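Local coordinates for protein Rio2 kinase (Chaetomium thermophilum, PDB 4GYI) that probably acts as an atypical RIO-family serine/threonine kinase and ATPase in pre-40S ribosomal subunit maturation, binding ADP and magnesium and carrying an active-site phosphoaspartate, at residues L4-L12 and L82-H90; R157-K168 and E179-M190. All coordinates share one frame; numbering follows the deposited sequence.

Interaction 1: L4-L12 and L82-H90; sequences LDTRAMRHL and LDYLALHTH
Y84 enters from helix 79-92 into the turn of 4-12, and with M9 and L4 it buries most of the surface of this contact. Its hydroxyl donates a hydrogen bond to the carbonyl oxygen of D5 (Y84 OH to D5 O 2.8 Å). The bend at that oxygen, a C=O...donor angle of 138° with the donor tilted 19° from the carbonyl plane, shows an off-axis approach. M9 covers one ring face in a Met-aromatic contact: SD lies over the face, 4.3 Å from the Y84 ring centroid and displaced toward the rim. With CG anti to the backbone N (chi1 -172°) and a bend at chi2, the M9 chain runs back past the ring, which brings CE to L87 CB at 3.6 Å. At the ring edge, L12 CD1 meets Y84 CD1 at 3.7 Å. At the other end of the contact, L4 CD1 packs 3.7 Å from D83 CB and 4.1 Å from Y84 CE2. The acidic end of D83 is turned to other partners, a salt bridge to R128 and a hydrogen bond to H186. W17 of helix 14-26 packs on both M9 and L12, which ties the turn to the rest of the N-terminal winged-helix-type domain. The hydrogen bond at the phenol tip, with sulfur and methyl groups round the ring, implies that apolar packing holds the N-terminal segment while the bond to D5 O sets its orientation.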
loop_
_atom_site.group_PDB
_atom_site.type_symbol
_atom_site.label_atom_id
_atom_site.label_comp_id
_atom_site.label_asym_id
_atom_site.label_seq_id
_atom_site.Cartn_x
_atom_site.Cartn_y
_atom_site.Cartn_z
ATOM N N LEU A 4 -2.514 -14.055 -7.033
ATOM C CA LEU A 4 -3.969 -13.889 -7.009
ATOM C C LEU A 4 -4.613 -14.150 -8.376
ATOM O O LEU A 4 -4.316 -13.464 -9.360
ATOM C CB LEU A 4 -4.347 -12.490 -6.502
ATOM C CG LEU A 4 -5.812 -12.050 -6.635
ATOM C CD1 LEU A 4 -6.756 -12.767 -5.637
ATOM C CD2 LEU A 4 -5.903 -10.531 -6.499
ATOM N N ASP A 5 -5.495 -15.141 -8.436
ATOM C CA ASP A 5 -6.230 -15.405 -9.669
ATOM C C ASP A 5 -7.663 -14.896 -9.579
ATOM O O ASP A 5 -8.377 -15.167 -8.613
ATOM C CB ASP A 5 -6.194 -16.892 -10.045
ATOM C CG ASP A 5 -6.637 -17.793 -8.912
ATOM O OD1 ASP A 5 -5.811 -18.062 -8.011
ATOM O OD2 ASP A 5 -7.807 -18.241 -8.926
ATOM N N THR A 6 -8.075 -14.144 -10.589
ATOM C CA THR A 6 -9.413 -13.574 -10.610
ATOM C C THR A 6 -10.322 -14.332 -11.566
ATOM O O THR A 6 -11.320 -13.787 -12.033
ATOM C CB THR A 6 -9.377 -12.115 -11.067
ATOM O OG1 THR A 6 -8.945 -12.063 -12.434
ATOM C CG2 THR A 6 -8.430 -11.303 -10.191
ATOM N N ARG A 7 -9.969 -15.580 -11.866
ATOM C CA ARG A 7 -10.787 -16.411 -12.755
ATOM C C ARG A 7 -12.207 -16.620 -12.210
ATOM O O ARG A 7 -13.189 -16.452 -12.931
ATOM C CB ARG A 7 -10.127 -17.777 -12.995
ATOM C CG ARG A 7 -8.786 -17.749 -13.725
ATOM C CD ARG A 7 -8.289 -19.173 -13.990
ATOM N NE ARG A 7 -6.983 -19.211 -14.646
ATOM C CZ ARG A 7 -6.396 -20.326 -15.081
ATOM N NH1 ARG A 7 -7.001 -21.497 -14.933
ATOM N NH2 ARG A 7 -5.206 -20.271 -15.667
ATOM N N ALA A 8 -12.304 -16.981 -10.933
ATOM C CA ALA A 8 -13.584 -17.334 -10.323
ATOM C C ALA A 8 -14.509 -16.137 -10.185
ATOM O O ALA A 8 -15.728 -16.286 -10.130
ATOM C CB ALA A 8 -13.361 -17.975 -8.969
ATOM N N MET A 9 -13.910 -14.956 -10.133
ATOM C CA MET A 9 -14.617 -13.695 -9.933
ATOM C C MET A 9 -15.938 -13.572 -10.693
ATOM O O MET A 9 -16.900 -12.989 -10.185
ATOM C CB MET A 9 -13.704 -12.546 -10.335
ATOM C CG MET A 9 -14.246 -11.202 -9.991
ATOM S SD MET A 9 -13.264 -10.501 -8.674
ATOM C CE MET A 9 -14.305 -9.105 -8.251
ATOM N N ARG A 10 -15.986 -14.123 -11.902
ATOM C CA ARG A 10 -17.204 -14.054 -12.712
ATOM C C ARG A 10 -18.165 -15.227 -12.532
ATOM O O ARG A 10 -19.354 -15.107 -12.825
ATOM C CB ARG A 10 -16.868 -13.852 -14.188
ATOM C CG ARG A 10 -16.618 -12.406 -14.528
ATOM C CD ARG A 10 -15.219 -12.201 -15.040
ATOM N NE ARG A 10 -15.158 -12.292 -16.495
ATOM C CZ ARG A 10 -14.672 -13.333 -17.162
ATOM N NH1 ARG A 10 -14.194 -14.385 -16.510
ATOM N NH2 ARG A 10 -14.658 -13.316 -18.485
ATOM N N HIS A 11 -17.656 -16.356 -12.052
ATOM C CA HIS A 11 -18.518 -17.475 -11.679
ATOM C C HIS A 11 -19.443 -17.104 -10.514
ATOM O O HIS A 11 -20.504 -17.707 -10.341
ATOM C CB HIS A 11 -17.682 -18.704 -11.296
ATOM C CG HIS A 11 -17.058 -19.409 -12.462
ATOM N ND1 HIS A 11 -15.937 -20.203 -12.339
ATOM C CD2 HIS A 11 -17.401 -19.445 -13.772
ATOM C CE1 HIS A 11 -15.614 -20.692 -13.522
ATOM N NE2 HIS A 11 -16.487 -20.249 -14.409
ATOM N N LEU A 12 -19.046 -16.112 -9.717
ATOM C CA LEU A 12 -19.773 -15.795 -8.488
ATOM C C LEU A 12 -21.099 -15.082 -8.737
ATOM O O LEU A 12 -21.156 -14.102 -9.482
ATOM C CB LEU A 12 -18.900 -14.981 -7.533
ATOM C CG LEU A 12 -17.640 -15.720 -7.065
ATOM C CD1 LEU A 12 -16.757 -14.826 -6.225
ATOM C CD2 LEU A 12 -18.027 -16.947 -6.273
ATOM N N LEU A 82 -10.800 -11.666 0.807
ATOM C CA LEU A 82 -10.685 -10.219 1.023
ATOM C C LEU A 82 -10.316 -9.478 -0.270
ATOM O O LEU A 82 -10.916 -8.452 -0.601
ATOM C CB LEU A 82 -9.648 -9.931 2.136
ATOM C CG LEU A 82 -9.625 -8.506 2.713
ATOM C CD1 LEU A 82 -10.925 -8.215 3.486
ATOM C CD2 LEU A 82 -8.398 -8.253 3.591
ATOM N N ASP A 83 -9.307 -9.997 -0.983
ATOM C CA ASP A 83 -8.937 -9.516 -2.329
ATOM C C ASP A 83 -10.194 -9.371 -3.198
ATOM O O ASP A 83 -10.479 -8.296 -3.739
ATOM C CB ASP A 83 -7.985 -10.515 -3.027
ATOM C CG ASP A 83 -6.611 -10.627 -2.352
ATOM O OD1 ASP A 83 -6.299 -9.822 -1.444
ATOM O OD2 ASP A 83 -5.826 -11.524 -2.757
ATOM N N TYR A 84 -10.955 -10.464 -3.303
ATOM C CA TYR A 84 -12.167 -10.478 -4.129
ATOM C C TYR A 84 -13.156 -9.408 -3.680
ATOM O O TYR A 84 -13.692 -8.672 -4.502
ATOM C CB TYR A 84 -12.846 -11.849 -4.100
ATOM C CG TYR A 84 -12.376 -12.812 -5.170
ATOM C CD1 TYR A 84 -13.291 -13.546 -5.923
ATOM C CD2 TYR A 84 -11.024 -12.999 -5.421
ATOM C CE1 TYR A 84 -12.869 -14.445 -6.889
ATOM C CE2 TYR A 84 -10.594 -13.887 -6.392
ATOM C CZ TYR A 84 -11.518 -14.608 -7.118
ATOM O OH TYR A 84 -11.081 -15.491 -8.077
ATOM N N LEU A 85 -13.376 -9.317 -2.369
ATOM C CA LEU A 85 -14.271 -8.300 -1.826
ATOM C C LEU A 85 -13.799 -6.896 -2.177
ATOM O O LEU A 85 -14.606 -6.050 -2.536
ATOM C CB LEU A 85 -14.406 -8.442 -0.311
ATOM C CG LEU A 85 -15.286 -9.601 0.138
ATOM C CD1 LEU A 85 -15.145 -9.829 1.629
ATOM C CD2 LEU A 85 -16.746 -9.334 -0.238
ATOM N N ALA A 86 -12.493 -6.653 -2.072
ATOM C CA ALA A 86 -11.940 -5.358 -2.460
ATOM C C ALA A 86 -12.198 -5.060 -3.932
ATOM O O ALA A 86 -12.616 -3.972 -4.276
ATOM C CB ALA A 86 -10.437 -5.297 -2.168
ATOM N N LEU A 87 -11.916 -6.028 -4.799
ATOM C CA LEU A 87 -12.117 -5.847 -6.237
ATOM C C LEU A 87 -13.577 -5.562 -6.573
ATOM O O LEU A 87 -13.879 -4.718 -7.412
ATOM C CB LEU A 87 -11.657 -7.077 -7.015
ATOM C CG LEU A 87 -10.176 -7.157 -7.375
ATOM C CD1 LEU A 87 -9.853 -8.524 -7.956
ATOM C CD2 LEU A 87 -9.823 -6.051 -8.361
ATOM N N HIS A 88 -14.472 -6.284 -5.912
ATOM C CA HIS A 88 -15.905 -6.127 -6.111
ATOM C C HIS A 88 -16.337 -4.696 -5.797
ATOM O O HIS A 88 -17.113 -4.074 -6.534
ATOM C CB HIS A 88 -16.643 -7.109 -5.208
ATOM C CG HIS A 88 -18.073 -7.309 -5.583
ATOM N ND1 HIS A 88 -18.453 -7.915 -6.762
ATOM C CD2 HIS A 88 -19.216 -6.973 -4.944
ATOM C CE1 HIS A 88 -19.771 -7.950 -6.830
ATOM N NE2 HIS A 88 -20.258 -7.387 -5.738
ATOM N N THR A 89 -15.814 -4.171 -4.698
ATOM C CA THR A 89 -16.100 -2.807 -4.300
ATOM C C THR A 89 -15.566 -1.826 -5.344
ATOM O O THR A 89 -16.264 -0.884 -5.724
ATOM C CB THR A 89 -15.513 -2.510 -2.910
ATOM O OG1 THR A 89 -16.174 -3.330 -1.947
ATOM C CG2 THR A 89 -15.692 -1.049 -2.522
ATOM N N HIS A 90 -14.343 -2.050 -5.821
ATOM C CA HIS A 90 -13.792 -1.176 -6.860
ATOM C C HIS A 90 -14.607 -1.270 -8.160
ATOM O O HIS A 90 -14.803 -0.272 -8.844
ATOM C CB HIS A 90 -12.330 -1.507 -7.157
ATOM C CG HIS A 90 -11.391 -1.200 -6.036
ATOM N ND1 HIS A 90 -11.326 0.041 -5.438
ATOM C CD2 HIS A 90 -10.459 -1.966 -5.419
ATOM C CE1 HIS A 90 -10.403 0.021 -4.492
ATOM N NE2 HIS A 90 -9.862 -1.185 -4.458
#

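Interaction 2: R157-K168 and E179-M190; sequences RLAAIKEFAFMK and EPIAQSRHTIVM. With EDO (1,2-ethanediol), chain E.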
loop_
_atom_site.group_PDB
_atom_site.type_symbol
_atom_site.label_atom_id
_atom_site.label_comp_id
_atom_site.label_asym_id
_atom_site.label_seq_id
_atom_site.Cartn_x
_atom_site.Cartn_y
_atom_site.Cartn_z
ATOM N N ARG A 157 -5.199 -3.469 6.112
ATOM C CA ARG A 157 -6.253 -2.458 5.966
ATOM C C ARG A 157 -5.710 -1.123 6.426
ATOM O O ARG A 157 -5.868 -0.107 5.756
ATOM C CB ARG A 157 -7.473 -2.786 6.840
ATOM C CG ARG A 157 -8.648 -3.417 6.122
ATOM C CD ARG A 157 -9.900 -3.383 6.996
ATOM N NE ARG A 157 -10.507 -2.053 7.050
ATOM C CZ ARG A 157 -10.603 -1.310 8.148
ATOM N NH1 ARG A 157 -10.131 -1.755 9.305
ATOM N NH2 ARG A 157 -11.181 -0.116 8.091
ATOM N N LEU A 158 -5.078 -1.137 7.601
ATOM C CA LEU A 158 -4.535 0.091 8.180
ATOM C C LEU A 158 -3.450 0.665 7.293
ATOM O O LEU A 158 -3.323 1.887 7.166
ATOM C CB LEU A 158 -3.951 -0.142 9.570
ATOM C CG LEU A 158 -4.918 -0.469 10.707
ATOM C CD1 LEU A 158 -4.148 -0.474 12.021
ATOM C CD2 LEU A 158 -6.043 0.523 10.763
ATOM N N ALA A 159 -2.643 -0.217 6.715
ATOM C CA ALA A 159 -1.570 0.219 5.836
ATOM C C ALA A 159 -2.146 0.964 4.639
ATOM O O ALA A 159 -1.655 2.024 4.287
ATOM C CB ALA A 159 -0.734 -0.978 5.370
ATOM N N ALA A 160 -3.194 0.413 4.026
ATOM C CA ALA A 160 -3.818 1.013 2.837
ATOM C C ALA A 160 -4.499 2.340 3.174
ATOM O O ALA A 160 -4.373 3.297 2.434
ATOM C CB ALA A 160 -4.840 0.040 2.195
ATOM N N ILE A 161 -5.213 2.381 4.295
ATOM C CA ILE A 161 -5.872 3.595 4.736
ATOM C C ILE A 161 -4.869 4.710 4.982
ATOM O O ILE A 161 -5.063 5.850 4.533
ATOM C CB ILE A 161 -6.694 3.347 6.011
ATOM C CG1 ILE A 161 -7.938 2.529 5.671
ATOM C CG2 ILE A 161 -7.120 4.672 6.653
ATOM C CD1 ILE A 161 -8.731 2.116 6.882
ATOM N N LYS A 162 -3.784 4.376 5.679
ATOM C CA LYS A 162 -2.718 5.330 5.948
ATOM C C LYS A 162 -2.083 5.869 4.673
ATOM O O LYS A 162 -1.958 7.088 4.495
ATOM C CB LYS A 162 -1.631 4.706 6.834
ATOM C CG LYS A 162 -0.458 5.660 7.103
ATOM C CD LYS A 162 0.334 5.269 8.361
ATOM C CE LYS A 162 1.714 5.919 8.369
ATOM N NZ LYS A 162 2.599 5.416 9.454
ATOM N N GLU A 163 -1.671 4.962 3.795
ATOM C CA GLU A 163 -0.985 5.361 2.563
ATOM C C GLU A 163 -1.878 6.249 1.699
ATOM O O GLU A 163 -1.417 7.211 1.078
ATOM C CB GLU A 163 -0.480 4.133 1.773
ATOM C CG GLU A 163 0.043 4.456 0.345
ATOM C CD GLU A 163 0.819 3.301 -0.319
ATOM O OE1 GLU A 163 0.379 2.139 -0.230
ATOM O OE2 GLU A 163 1.878 3.550 -0.941
ATOM N N PHE A 164 -3.163 5.926 1.671
ATOM C CA PHE A 164 -4.079 6.655 0.828
ATOM C C PHE A 164 -4.248 8.074 1.376
ATOM O O PHE A 164 -4.259 9.047 0.619
ATOM C CB PHE A 164 -5.412 5.909 0.732
ATOM C CG PHE A 164 -6.385 6.511 -0.254
ATOM C CD1 PHE A 164 -6.281 6.230 -1.608
ATOM C CD2 PHE A 164 -7.427 7.324 0.179
ATOM C CE1 PHE A 164 -7.193 6.764 -2.524
ATOM C CE2 PHE A 164 -8.335 7.862 -0.729
ATOM C CZ PHE A 164 -8.209 7.585 -2.083
ATOM N N ALA A 165 -4.338 8.189 2.697
ATOM C CA ALA A 165 -4.503 9.489 3.331
ATOM C C ALA A 165 -3.280 10.367 3.063
ATOM O O ALA A 165 -3.400 11.563 2.810
ATOM C CB ALA A 165 -4.715 9.316 4.820
ATOM N N PHE A 166 -2.095 9.766 3.125
ATOM C CA PHE A 166 -0.878 10.514 2.854
ATOM C C PHE A 166 -0.742 10.859 1.398
ATOM O O PHE A 166 -0.255 11.933 1.067
ATOM C CB PHE A 166 0.363 9.786 3.354
ATOM C CG PHE A 166 0.585 9.951 4.819
ATOM C CD1 PHE A 166 0.277 11.151 5.440
ATOM C CD2 PHE A 166 1.084 8.923 5.578
ATOM C CE1 PHE A 166 0.466 11.316 6.799
ATOM C CE2 PHE A 166 1.282 9.091 6.932
ATOM C CZ PHE A 166 0.962 10.284 7.542
ATOM N N MET A 167 -1.187 9.969 0.520
ATOM C CA MET A 167 -1.087 10.265 -0.900
ATOM C C MET A 167 -2.032 11.409 -1.251
ATOM O O MET A 167 -1.674 12.277 -2.034
ATOM C CB MET A 167 -1.335 9.013 -1.743
ATOM C CG MET A 167 -1.124 9.186 -3.247
ATOM S SD MET A 167 -1.551 7.653 -4.128
ATOM C CE MET A 167 -0.518 6.480 -3.227
ATOM N N LYS A 168 -3.222 11.427 -0.655
ATOM C CA LYS A 168 -4.120 12.562 -0.839
ATOM C C LYS A 168 -3.507 13.877 -0.358
ATOM O O LYS A 168 -3.527 14.883 -1.080
ATOM C CB LYS A 168 -5.455 12.359 -0.113
ATOM C CG LYS A 168 -6.464 11.493 -0.835
ATOM C CD LYS A 168 -7.816 11.567 -0.149
ATOM C CE LYS A 168 -8.350 13.003 -0.138
ATOM N NZ LYS A 168 -9.505 13.235 0.797
ATOM N N GLU A 179 -1.619 10.210 -8.437
ATOM C CA GLU A 179 -2.948 10.643 -8.000
ATOM C C GLU A 179 -3.700 9.501 -7.325
ATOM O O GLU A 179 -3.906 8.445 -7.925
ATOM C CB GLU A 179 -3.784 11.179 -9.159
ATOM C CG GLU A 179 -5.237 11.398 -8.775
ATOM C CD GLU A 179 -6.072 11.956 -9.912
ATOM O OE1 GLU A 179 -5.486 12.524 -10.856
ATOM O OE2 GLU A 179 -7.313 11.831 -9.857
ATOM N N PRO A 180 -4.113 9.705 -6.073
ATOM C CA PRO A 180 -4.871 8.646 -5.404
ATOM C C PRO A 180 -6.291 8.628 -5.968
ATOM O O PRO A 180 -6.895 9.689 -6.142
ATOM C CB PRO A 180 -4.882 9.099 -3.943
ATOM C CG PRO A 180 -4.871 10.619 -4.026
ATOM C CD PRO A 180 -4.051 10.952 -5.280
ATOM N N ILE A 181 -6.832 7.452 -6.253
ATOM C CA ILE A 181 -8.161 7.399 -6.869
ATOM C C ILE A 181 -9.236 6.776 -5.979
ATOM O O ILE A 181 -10.328 7.304 -5.878
ATOM C CB ILE A 181 -8.125 6.679 -8.226
ATOM C CG1 ILE A 181 -7.200 7.434 -9.192
ATOM C CG2 ILE A 181 -9.528 6.557 -8.804
ATOM C CD1 ILE A 181 -6.825 6.636 -10.425
ATOM N N ALA A 182 -8.936 5.655 -5.335
ATOM C CA ALA A 182 -9.923 5.036 -4.460
ATOM C C ALA A 182 -9.217 4.133 -3.483
ATOM O O ALA A 182 -8.061 3.795 -3.684
ATOM C CB ALA A 182 -10.929 4.245 -5.269
ATOM N N GLN A 183 -9.910 3.727 -2.429
ATOM C CA GLN A 183 -9.291 2.855 -1.440
ATOM C C GLN A 183 -10.342 1.907 -0.898
ATOM O O GLN A 183 -11.429 2.336 -0.526
ATOM C CB GLN A 183 -8.666 3.692 -0.309
ATOM C CG GLN A 183 -7.903 2.882 0.734
ATOM C CD GLN A 183 -8.801 2.330 1.829
ATOM O OE1 GLN A 183 -9.654 3.037 2.358
ATOM N NE2 GLN A 183 -8.620 1.055 2.160
ATOM N N SER A 184 -10.044 0.617 -0.863
ATOM C CA SER A 184 -10.970 -0.310 -0.222
ATOM C C SER A 184 -10.219 -1.378 0.545
ATOM O O SER A 184 -9.363 -2.054 -0.014
ATOM C CB SER A 184 -11.905 -0.952 -1.242
ATOM O OG SER A 184 -12.764 -1.897 -0.611
ATOM N N ARG A 185 -10.527 -1.518 1.833
ATOM C CA ARG A 185 -9.876 -2.527 2.661
ATOM C C ARG A 185 -8.338 -2.392 2.602
ATOM O O ARG A 185 -7.786 -1.339 2.941
ATOM C CB ARG A 185 -10.357 -3.927 2.259
ATOM C CG ARG A 185 -11.842 -4.116 2.473
ATOM C CD ARG A 185 -12.379 -5.244 1.617
ATOM N NE ARG A 185 -13.784 -5.558 1.885
ATOM C CZ ARG A 185 -14.810 -5.073 1.187
ATOM N NH1 ARG A 185 -14.611 -4.226 0.184
ATOM N NH2 ARG A 185 -16.032 -5.431 1.498
ATOM N N HIS A 186 -7.656 -3.433 2.130
ATOM C CA HIS A 186 -6.192 -3.418 2.039
ATOM C C HIS A 186 -5.655 -2.931 0.682
ATOM O O HIS A 186 -4.492 -3.182 0.336
ATOM C CB HIS A 186 -5.619 -4.809 2.340
ATOM C CG HIS A 186 -6.126 -5.897 1.432
ATOM N ND1 HIS A 186 -7.435 -5.970 1.002
ATOM C CD2 HIS A 186 -5.501 -6.975 0.901
ATOM C CE1 HIS A 186 -7.594 -7.042 0.244
ATOM N NE2 HIS A 186 -6.435 -7.664 0.158
ATOM N N THR A 187 -6.486 -2.247 -0.094
ATOM C CA THR A 187 -6.100 -1.958 -1.473
ATOM C C THR A 187 -6.181 -0.486 -1.809
ATOM O O THR A 187 -6.958 0.255 -1.209
ATOM C CB THR A 187 -6.948 -2.765 -2.497
ATOM O OG1 THR A 187 -8.279 -2.229 -2.560
ATOM C CG2 THR A 187 -7.014 -4.213 -2.095
ATOM N N ILE A 188 -5.374 -0.057 -2.771
ATOM C CA ILE A 188 -5.486 1.304 -3.256
ATOM C C ILE A 188 -5.474 1.263 -4.756
ATOM O O ILE A 188 -4.709 0.495 -5.333
ATOM C CB ILE A 188 -4.303 2.177 -2.816
ATOM C CG1 ILE A 188 -4.306 2.361 -1.297
ATOM C CG2 ILE A 188 -4.357 3.551 -3.514
ATOM C CD1 ILE A 188 -3.153 3.213 -0.797
ATOM N N VAL A 189 -6.327 2.070 -5.382
ATOM C CA VAL A 189 -6.261 2.270 -6.816
ATOM C C VAL A 189 -5.659 3.640 -7.016
ATOM O O VAL A 189 -6.114 4.597 -6.417
ATOM C CB VAL A 189 -7.653 2.205 -7.488
ATOM C CG1 VAL A 189 -7.543 2.570 -8.960
ATOM C CG2 VAL A 189 -8.251 0.820 -7.348
ATOM N N MET A 190 -4.611 3.740 -7.826
ATOM C CA MET A 190 -3.978 5.029 -8.034
ATOM C C MET A 190 -3.564 5.158 -9.502
ATOM O O MET A 190 -3.526 4.163 -10.227
ATOM C CB MET A 190 -2.746 5.141 -7.133
ATOM C CG MET A 190 -1.590 4.266 -7.604
ATOM S SD MET A 190 -0.186 4.221 -6.482
ATOM C CE MET A 190 -0.700 2.987 -5.307
HETATM C C1 EDO E . -12.927 -1.061 4.186
HETATM O O1 EDO E . -12.178 -1.289 5.393
HETATM C C2 EDO E . -12.560 0.289 3.578
HETATM O O2 EDO E . -11.230 0.667 3.966
#
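F164 lies against the hairpin strands 180-184 and 187-190, with CB of Q183 over one ring face in a CH-pi contact, 3.7 Å from the centroid and 15° off the normal. The CG of F164 is anti to its backbone N (chi1 -173°), which swings the ring toward the strands; there CE1 reaches P180 CB at 3.6 Å and CD1, at the ring edge, meets I188 CG2 at 3.8 Å. Replacing F164 with alanine is likely to open a gap between P180 and I188 and to leave the Q183 methylene without its aromatic surface. Nearby, I188 CD1 sits 3.6 Å from E163 CG, while the E163 carboxylate pairs with K125. In the protein-kinase fold this is the N-lobe helix packed along the strands of its antiparallel sheet: axis segments 157-168 and 187-190 approach to 7.9 Å at 29°, and a classic beta bulge, I181 and A182 both facing V189, interrupts the hairpin. M167 carries the packing onward, its CE 4.0 Å from SD of M190, which touches ADP. The other end is looser and more polar. A160 CB still rests on the type II' turn, 3.3 Å from R185 O, but beyond it a 1,2-ethanediol, probably from the crystallisation liquor, lies between R157 and Q183. The R157 link to its O1 is doubtful, being too short and resting on one of two deposited conformers, whereas Q183 NE2 donates to its O2 at 3.2 Å.

How the interactions relate
The two contacts follow one another in sequence, 4-12 and 82-90 preceding 157-168 and 179-190, and their centres lie 18 Å apart. The first belongs to the N-terminal domain, the second to the RIO kinase domain, yet they meet directly: helix 79-92 packs against the turn of hairpin 180-191. A probable hydrogen bond from H90 NE2 to T187 OG1, 2.7 Å, marks the junction beside D83 and H186. Strand 121-127 is a shared neighbour, since L4, D83 and L87 touch it while 187-191 pairs with it in the five-stranded sheet. Helix 79-92 and helix 149-172 thus both contact that sheet, giving a continuous route of packing from the N-terminal segment to the ADP-binding lobe.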